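Local coordinates for enoyl-CoA hydratase (Mycobacterium tuberculosis, PDB 5KJP), which probably catalyses the hydration of trans-2-enoyl-CoA thioesters to 3-hydroxyacyl-CoA in fatty acid metabolism, as a member of the crotonase superfamily, at residues 135-140 with 144-149; 112-117 with 170-175; 23-28 with 203-208. One frame throughout, in Å; residues are numbered along the deposited sequence.

Contact 1: residues 135-140 with 144-149; sequences FGIPEV and LVAGGG
The backbone of L144 turns back on the short 3-10 segment that begins at E139, and both its amide and its carbonyl are engaged there. L144 N donates to E139 O across 3.0 Å; the bond is bent, with 150° at the hydrogen, and the donor stands above the carbonyl plane. L144 O takes a CA-H...O contact from V140, with V140 CA 3.2 Å from L144 O. The same oxygen is approached by a V140 methyl, CG1 lying 3.7 Å from L144 O. Together these contacts close the chain into a compact loop.

Van der Waals contact is carried mainly by E139, A146 and L144, the last packing its CB against E139. The E139 chain runs along the returning backbone: its CB is 3.7 Å from V145 C, and its CG is 3.7 Å from A146 N. A bend at chi2 (84°) swings the carboxylate round to the methyl of A146, where E139 OE2 meets A146 CB at 3.4 Å. I137 adds a looser apolar touch to the same methyl, its CG2 4.1 Å from A146 CB. A146 itself is the centre of an inverse gamma turn, closed by a weak bond from G147 N to V145 O, and its methyl faces I137 and E139.

By comparison with other crotonases, E139 and its neighbour E119 probably correspond to the pair of active-site glutamates of enoyl-CoA hydratases, so the loop probably lines the catalytic pocket. Helix 116-123 lies alongside, with E119 touching both E139 and A146 and its OE2 weakly bonded to G148 N. Helix 150-157 packs L151 against I137 and V145, V140 and V145 meet T215 and L238 of the second subunit, and strand 134-136 leads into the loop as the middle strand of a small three-stranded sheet.

Contact 2: residues 112-117 with 170-175; sequences YALAGG and GDNLPA
N172 reaches both Y112 and L114 across the small three-stranded sheet of this crotonase fold, in which strands 112-114 and 173-174 are the two outer members and strand 134-136 runs between them. Because that middle strand separates the backbones, the closest CA atoms, of L114 and N172, are 8.1 Å apart, and the outer segments meet through side chains at the surface.

N172 gives up the largest area. With CG anti to its carbonyl carbon (chi1 -70°), its amide extends toward strand 112-114 and offers a different atom to each partner. The nitrogen goes to the tyrosine: N172 ND2 comes within 3.6 Å of Y112 CE1, at the ring edge and near the ring plane, so the amide does not sit over the face. Its own plane is tilted 56° from that of the ring.

No hydrogen bond joins the two segments, and the contact rests on packing alone. Next to N172, D171 OD1 forms a salt bridge with K203 NZ of the second subunit. G117 N donates to L114 O at 2.7 Å, a turn at the point where the chain passes from strand 112-114 into helix 116-123. On the oxygen side of the amide, N172 OD1 lies against a methyl of L114, 3.6 Å from L114 CD2.

Contact 3: residues 23-28 with 203-208; sequences DRILII and KITANG
R24 and T205 mark the closest backbone approach, their CA atoms 6.8 Å apart, where the turn leading into strand 25-30 passes the C-terminal end of helix 193-205. D23 and R24 have backbone angles close to those of a type II' turn (D23 phi 54°, psi -115°) and join the antiparallel strands 17-22 and 25-30 as a tight hairpin. On the other side the chain leaves the helix, and N207 N returns to I204 O at 3.1 Å. No hydrogen bond crosses between the two segments.

The contact is made by one methyl. T205 CG2 rests 3.8 Å from I25 CG1, and the two side chains run nearly perpendicular. The same methyl also lies near the turn, 4.2 Å from R24 O and 4.4 Å from R24 CB. The first torsion of T205 (chi1 62°) sets OG1 between its backbone N and carbonyl carbon, where it bonds back to E202 O within the helix and more weakly to A201 O; the hydroxyl is thereby satisfied along the helix, while the methyl faces the strand. R24 contributes its backbone and the root of its side chain. Its guanidinium group goes elsewhere, with NE bonded to S61 OG and NH2 to A58 O, which ties the hairpin turn to the chain just before strand 62-67.

The C-terminal end of a helix thus packs beside the start of strand 25-30, next to the hairpin, in the six-stranded mixed sheet of the crotonase fold. Helix 193-205 continues along this strand, A201 and E202 touching I25, and L194 and I198 touching I27, while I204 and T205 also reach V62. Helix 41-56 packs on L26 and I28, and strands 17-22 and 62-67 flank strand 25-30 in the sheet.

Overall arrangement
Contacts 1 and 2 are neighbours, their centres 9 Å apart, joined through the small sheet: F135 O lies 2.6 Å from L173 N and G136 O 2.8 Å from A115 N, both probable hydrogen bonds. Contact 1 probably lines the catalytic pocket, and contact 2 adjoins it through A115, on which E139 packs. Contact 3 lies on the opposite side of the chain's centre, about 31 Å from contact 1 and 27 Å from contact 2 between centres. Trimer assembly brings the two regions together between chains: N207 of contact 3 donates through ND2 to L168 O of the third subunit and packs on V140 of that same subunit.

Contact 1: residues 135-140 with 144-149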
loop_
_atom_site.group_PDB
_atom_site.type_symbol
_atom_site.label_atom_id
_atom_site.label_comp_id
_atom_site.label_asym_id
_atom_site.label_seq_id
_atom_site.Cartn_x
_atom_site.Cartn_y
_atom_site.Cartn_z
ATOM N N PHE A 135 -6.195 -0.182 18.542
ATOM C CA PHE A 135 -7.153 0.269 17.540
ATOM C C PHE A 135 -8.111 -0.865 17.214
ATOM O O PHE A 135 -7.927 -1.988 17.672
ATOM C CB PHE A 135 -6.426 0.733 16.271
ATOM C CG PHE A 135 -5.440 1.837 16.519
ATOM C CD1 PHE A 135 -4.164 1.557 16.999
ATOM C CD2 PHE A 135 -5.795 3.157 16.302
ATOM C CE1 PHE A 135 -3.261 2.577 17.252
ATOM C CE2 PHE A 135 -4.894 4.184 16.548
ATOM C CZ PHE A 135 -3.625 3.892 17.028
ATOM N N GLY A 136 -9.130 -0.577 16.418
ATOM C CA GLY A 136 -10.036 -1.619 15.978
ATOM C C GLY A 136 -11.309 -1.047 15.395
ATOM O O GLY A 136 -11.702 0.092 15.698
ATOM N N ILE A 137 -11.948 -1.844 14.549
ATOM C CA ILE A 137 -13.253 -1.505 13.998
ATOM C C ILE A 137 -14.182 -2.710 14.187
ATOM O O ILE A 137 -14.369 -3.528 13.279
ATOM C CB ILE A 137 -13.164 -1.096 12.509
ATOM C CG1 ILE A 137 -12.186 -2.000 11.745
ATOM C CG2 ILE A 137 -12.695 0.362 12.395
ATOM C CD1 ILE A 137 -12.203 -1.773 10.224
ATOM N N PRO A 138 -14.755 -2.835 15.391
ATOM C CA PRO A 138 -15.555 -4.003 15.765
ATOM C C PRO A 138 -17.024 -3.921 15.324
ATOM O O PRO A 138 -17.837 -4.708 15.811
ATOM C CB PRO A 138 -15.448 -4.009 17.291
ATOM C CG PRO A 138 -15.334 -2.570 17.651
ATOM C CD PRO A 138 -14.558 -1.912 16.524
ATOM N N GLU A 139 -17.347 -3.009 14.408
ATOM C CA GLU A 139 -18.739 -2.767 14.018
ATOM C C GLU A 139 -19.485 -4.039 13.586
ATOM O O GLU A 139 -20.658 -4.213 13.925
ATOM C CB GLU A 139 -18.797 -1.717 12.895
ATOM C CG GLU A 139 -18.656 -0.254 13.372
ATOM C CD GLU A 139 -17.205 0.209 13.562
ATOM O OE1 GLU A 139 -16.312 -0.640 13.769
ATOM O OE2 GLU A 139 -16.954 1.437 13.503
ATOM N N VAL A 140 -18.810 -4.938 12.868
ATOM C CA VAL A 140 -19.483 -6.142 12.366
ATOM C C VAL A 140 -19.965 -7.053 13.493
ATOM O O VAL A 140 -20.869 -7.858 13.298
ATOM C CB VAL A 140 -18.572 -6.971 11.422
ATOM C CG1 VAL A 140 -18.344 -6.233 10.100
ATOM C CG2 VAL A 140 -17.260 -7.327 12.113
ATOM N N LEU A 144 -23.218 -4.213 12.289
ATOM C CA LEU A 144 -23.075 -2.920 11.625
ATOM C C LEU A 144 -21.779 -2.843 10.825
ATOM O O LEU A 144 -20.995 -3.786 10.794
ATOM C CB LEU A 144 -23.128 -1.782 12.645
ATOM C CG LEU A 144 -24.470 -1.656 13.380
ATOM C CD1 LEU A 144 -24.443 -0.481 14.353
ATOM C CD2 LEU A 144 -25.625 -1.520 12.389
ATOM N N VAL A 145 -21.560 -1.705 10.181
ATOM C CA VAL A 145 -20.412 -1.523 9.308
ATOM C C VAL A 145 -19.706 -0.220 9.686
ATOM O O VAL A 145 -20.367 0.756 10.036
ATOM C CB VAL A 145 -20.857 -1.505 7.827
ATOM C CG1 VAL A 145 -19.697 -1.184 6.908
ATOM C CG2 VAL A 145 -21.500 -2.844 7.449
ATOM N N ALA A 146 -18.376 -0.212 9.652
ATOM C CA ALA A 146 -17.607 0.994 9.958
ATOM C C ALA A 146 -17.696 2.000 8.813
ATOM O O ALA A 146 -16.803 2.068 7.962
ATOM C CB ALA A 146 -16.152 0.643 10.243
ATOM N N GLY A 147 -18.762 2.792 8.810
ATOM C CA GLY A 147 -19.035 3.720 7.719
ATOM C C GLY A 147 -18.483 5.134 7.857
ATOM O O GLY A 147 -18.815 6.019 7.060
ATOM N N GLY A 148 -17.636 5.361 8.853
ATOM C CA GLY A 148 -17.095 6.691 9.073
ATOM C C GLY A 148 -15.724 6.854 8.443
ATOM O O GLY A 148 -14.928 7.684 8.876
ATOM N N GLY A 149 -15.438 6.048 7.426
ATOM C CA GLY A 149 -14.169 6.144 6.724
ATOM C C GLY A 149 -13.205 5.024 7.060
ATOM O O GLY A 149 -12.163 4.882 6.417
#

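Contact 2: residues 112-117 with 170-175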
loop_
_atom_site.group_PDB
_atom_site.type_symbol
_atom_site.label_atom_id
_atom_site.label_comp_id
_atom_site.label_asym_id
_atom_site.label_seq_id
_atom_site.Cartn_x
_atom_site.Cartn_y
_atom_site.Cartn_z
ATOM N N TYR A 112 -7.732 3.032 24.358
ATOM C CA TYR A 112 -8.456 2.517 23.200
ATOM C C TYR A 112 -8.896 3.603 22.227
ATOM O O TYR A 112 -9.460 4.628 22.632
ATOM C CB TYR A 112 -9.687 1.728 23.647
ATOM C CG TYR A 112 -9.366 0.373 24.222
ATOM C CD1 TYR A 112 -9.079 -0.702 23.393
ATOM C CD2 TYR A 112 -9.352 0.167 25.595
ATOM C CE1 TYR A 112 -8.785 -1.946 23.912
ATOM C CE2 TYR A 112 -9.058 -1.079 26.125
ATOM C CZ TYR A 112 -8.775 -2.131 25.275
ATOM O OH TYR A 112 -8.480 -3.373 25.789
ATOM N N ALA A 113 -8.614 3.363 20.948
ATOM C CA ALA A 113 -9.227 4.082 19.837
ATOM C C ALA A 113 -10.047 3.076 19.042
ATOM O O ALA A 113 -9.513 2.393 18.158
ATOM C CB ALA A 113 -8.169 4.740 18.949
ATOM N N LEU A 114 -11.331 2.954 19.368
ATOM C CA LEU A 114 -12.153 1.902 18.772
ATOM C C LEU A 114 -13.317 2.437 17.945
ATOM O O LEU A 114 -13.915 3.464 18.285
ATOM C CB LEU A 114 -12.699 0.971 19.860
ATOM C CG LEU A 114 -11.663 0.165 20.646
ATOM C CD1 LEU A 114 -12.319 -0.545 21.825
ATOM C CD2 LEU A 114 -10.965 -0.831 19.721
ATOM N N ALA A 115 -13.631 1.711 16.874
ATOM C CA ALA A 115 -14.754 2.016 15.989
ATOM C C ALA A 115 -14.613 3.436 15.470
ATOM O O ALA A 115 -13.621 3.756 14.813
ATOM C CB ALA A 115 -16.091 1.816 16.716
ATOM N N GLY A 116 -15.579 4.297 15.784
ATOM C CA GLY A 116 -15.472 5.706 15.427
ATOM C C GLY A 116 -14.176 6.362 15.891
ATOM O O GLY A 116 -13.680 7.295 15.256
ATOM N N GLY A 117 -13.622 5.872 16.997
ATOM C CA GLY A 117 -12.349 6.360 17.498
ATOM C C GLY A 117 -11.192 6.067 16.551
ATOM O O GLY A 117 -10.332 6.920 16.322
ATOM N N GLY A 170 -13.319 -7.814 13.480
ATOM C CA GLY A 170 -13.528 -6.825 14.530
ATOM C C GLY A 170 -12.491 -6.907 15.642
ATOM O O GLY A 170 -12.690 -6.344 16.722
ATOM N N ASP A 171 -11.386 -7.606 15.380
ATOM C CA ASP A 171 -10.298 -7.756 16.351
ATOM C C ASP A 171 -9.641 -6.422 16.694
ATOM O O ASP A 171 -9.590 -5.514 15.867
ATOM C CB ASP A 171 -9.202 -8.696 15.824
ATOM C CG ASP A 171 -9.565 -10.170 15.930
ATOM O OD1 ASP A 171 -10.605 -10.523 16.538
ATOM O OD2 ASP A 171 -8.773 -10.989 15.412
ATOM N N ASN A 172 -9.116 -6.316 17.909
ATOM C CA ASN A 172 -8.269 -5.183 18.265
ATOM C C ASN A 172 -6.930 -5.258 17.551
ATOM O O ASN A 172 -6.397 -6.345 17.314
ATOM C CB ASN A 172 -8.027 -5.125 19.774
ATOM C CG ASN A 172 -9.267 -4.731 20.556
ATOM O OD1 ASN A 172 -10.280 -4.332 19.986
ATOM N ND2 ASN A 172 -9.189 -4.847 21.874
ATOM N N LEU A 173 -6.390 -4.091 17.221
ATOM C CA LEU A 173 -5.054 -3.971 16.664
ATOM C C LEU A 173 -4.144 -3.275 17.677
ATOM O O LEU A 173 -4.249 -2.060 17.868
ATOM C CB LEU A 173 -5.092 -3.183 15.348
ATOM C CG LEU A 173 -3.745 -2.869 14.679
ATOM C CD1 LEU A 173 -3.064 -4.152 14.232
ATOM C CD2 LEU A 173 -3.946 -1.920 13.502
ATOM N N PRO A 174 -3.257 -4.038 18.335
ATOM C CA PRO A 174 -2.359 -3.424 19.320
ATOM C C PRO A 174 -1.446 -2.398 18.653
ATOM O O PRO A 174 -1.063 -2.568 17.489
ATOM C CB PRO A 174 -1.562 -4.612 19.871
ATOM C CG PRO A 174 -2.386 -5.830 19.525
ATOM C CD PRO A 174 -3.032 -5.487 18.214
ATOM N N ALA A 175 -1.114 -1.340 19.382
ATOM C CA ALA A 175 -0.314 -0.249 18.832
ATOM C C ALA A 175 1.017 -0.713 18.244
ATOM O O ALA A 175 1.462 -0.188 17.219
ATOM C CB ALA A 175 -0.063 0.794 19.897
#

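Contact 3: residues 23-28 with 203-208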
loop_
_atom_site.group_PDB
_atom_site.type_symbol
_atom_site.label_atom_id
_atom_site.label_comp_id
_atom_site.label_asym_id
_atom_site.label_seq_id
_atom_site.Cartn_x
_atom_site.Cartn_y
_atom_site.Cartn_z
ATOM N N ASP A 23 1.846 28.123 20.810
ATOM C CA ASP A 23 2.478 28.710 19.633
ATOM C C ASP A 23 1.610 28.461 18.401
ATOM O O ASP A 23 0.478 28.945 18.321
ATOM C CB ASP A 23 3.888 28.149 19.431
ATOM C CG ASP A 23 4.801 28.428 20.615
ATOM O OD1 ASP A 23 4.746 29.553 21.161
ATOM O OD2 ASP A 23 5.571 27.522 21.003
ATOM N N ARG A 24 2.126 27.687 17.455
ATOM C CA ARG A 24 1.410 27.455 16.206
ATOM C C ARG A 24 0.728 26.087 16.182
ATOM O O ARG A 24 0.279 25.621 15.130
ATOM C CB ARG A 24 2.367 27.594 15.024
ATOM C CG ARG A 24 3.153 28.904 15.037
ATOM C CD ARG A 24 3.870 29.115 13.720
ATOM N NE ARG A 24 2.925 29.059 12.612
ATOM C CZ ARG A 24 2.221 30.100 12.179
ATOM N NH1 ARG A 24 2.369 31.289 12.751
ATOM N NH2 ARG A 24 1.374 29.952 11.169
ATOM N N ILE A 25 0.642 25.454 17.348
ATOM C CA ILE A 25 0.028 24.137 17.456
ATOM C C ILE A 25 -1.303 24.220 18.194
ATOM O O ILE A 25 -1.389 24.785 19.288
ATOM C CB ILE A 25 0.955 23.139 18.179
ATOM C CG1 ILE A 25 2.229 22.919 17.362
ATOM C CG2 ILE A 25 0.248 21.803 18.404
ATOM C CD1 ILE A 25 3.399 22.416 18.183
ATOM N N LEU A 26 -2.348 23.661 17.595
ATOM C CA LEU A 26 -3.633 23.598 18.270
ATOM C C LEU A 26 -3.824 22.225 18.908
ATOM O O LEU A 26 -3.900 21.216 18.209
ATOM C CB LEU A 26 -4.777 23.894 17.297
ATOM C CG LEU A 26 -6.100 24.220 18.008
ATOM C CD1 LEU A 26 -5.990 25.576 18.715
ATOM C CD2 LEU A 26 -7.298 24.178 17.057
ATOM N N ILE A 27 -3.896 22.182 20.234
ATOM C CA ILE A 27 -4.128 20.912 20.923
ATOM C C ILE A 27 -5.608 20.748 21.268
ATOM O O ILE A 27 -6.183 21.545 22.017
ATOM C CB ILE A 27 -3.287 20.795 22.199
ATOM C CG1 ILE A 27 -1.808 21.036 21.874
ATOM C CG2 ILE A 27 -3.496 19.425 22.855
ATOM C CD1 ILE A 27 -0.923 21.026 23.090
ATOM N N ILE A 28 -6.206 19.705 20.705
ATOM C CA ILE A 28 -7.635 19.435 20.824
ATOM C C ILE A 28 -7.836 18.186 21.669
ATOM O O ILE A 28 -7.339 17.109 21.326
ATOM C CB ILE A 28 -8.288 19.224 19.440
ATOM C CG1 ILE A 28 -7.904 20.363 18.485
ATOM C CG2 ILE A 28 -9.806 19.082 19.572
ATOM C CD1 ILE A 28 -8.058 20.008 17.012
ATOM N N LYS A 203 8.272 19.781 14.666
ATOM C CA LYS A 203 9.112 19.552 13.495
ATOM C C LYS A 203 8.408 20.059 12.234
ATOM O O LYS A 203 9.029 20.671 11.362
ATOM C CB LYS A 203 9.472 18.069 13.364
ATOM C CG LYS A 203 10.451 17.591 14.436
ATOM C CD LYS A 203 10.507 16.071 14.540
ATOM C CE LYS A 203 11.269 15.454 13.377
ATOM N NZ LYS A 203 12.642 16.014 13.212
ATOM N N ILE A 204 7.102 19.835 12.156
ATOM C CA ILE A 204 6.333 20.267 10.998
ATOM C C ILE A 204 6.080 21.784 10.986
ATOM O O ILE A 204 6.154 22.423 9.929
ATOM C CB ILE A 204 4.999 19.504 10.931
ATOM C CG1 ILE A 204 5.276 18.008 10.741
ATOM C CG2 ILE A 204 4.152 20.022 9.790
ATOM C CD1 ILE A 204 4.046 17.122 10.949
ATOM N N THR A 205 5.812 22.376 12.149
ATOM C CA THR A 205 5.582 23.821 12.202
ATOM C C THR A 205 6.854 24.611 11.894
ATOM O O THR A 205 6.789 25.791 11.550
ATOM C CB THR A 205 5.028 24.279 13.576
ATOM O OG1 THR A 205 5.984 23.998 14.605
ATOM C CG2 THR A 205 3.725 23.568 13.896
ATOM N N ALA A 206 8.011 23.963 12.011
ATOM C CA ALA A 206 9.276 24.628 11.723
ATOM C C ALA A 206 9.509 24.737 10.220
ATOM O O ALA A 206 10.386 25.475 9.773
ATOM C CB ALA A 206 10.438 23.891 12.384
ATOM N N ASN A 207 8.728 23.992 9.444
ATOM C CA ASN A 207 8.897 23.983 7.998
ATOM C C ASN A 207 7.955 24.987 7.337
ATOM O O ASN A 207 7.064 25.521 7.992
ATOM C CB ASN A 207 8.690 22.565 7.463
ATOM C CG ASN A 207 9.792 21.621 7.925
ATOM O OD1 ASN A 207 10.899 22.061 8.232
ATOM N ND2 ASN A 207 9.492 20.325 7.995
ATOM N N GLY A 208 8.167 25.267 6.053
ATOM C CA GLY A 208 7.407 26.310 5.376
ATOM C C GLY A 208 5.924 25.990 5.337
ATOM O O GLY A 208 5.532 24.966 4.780
#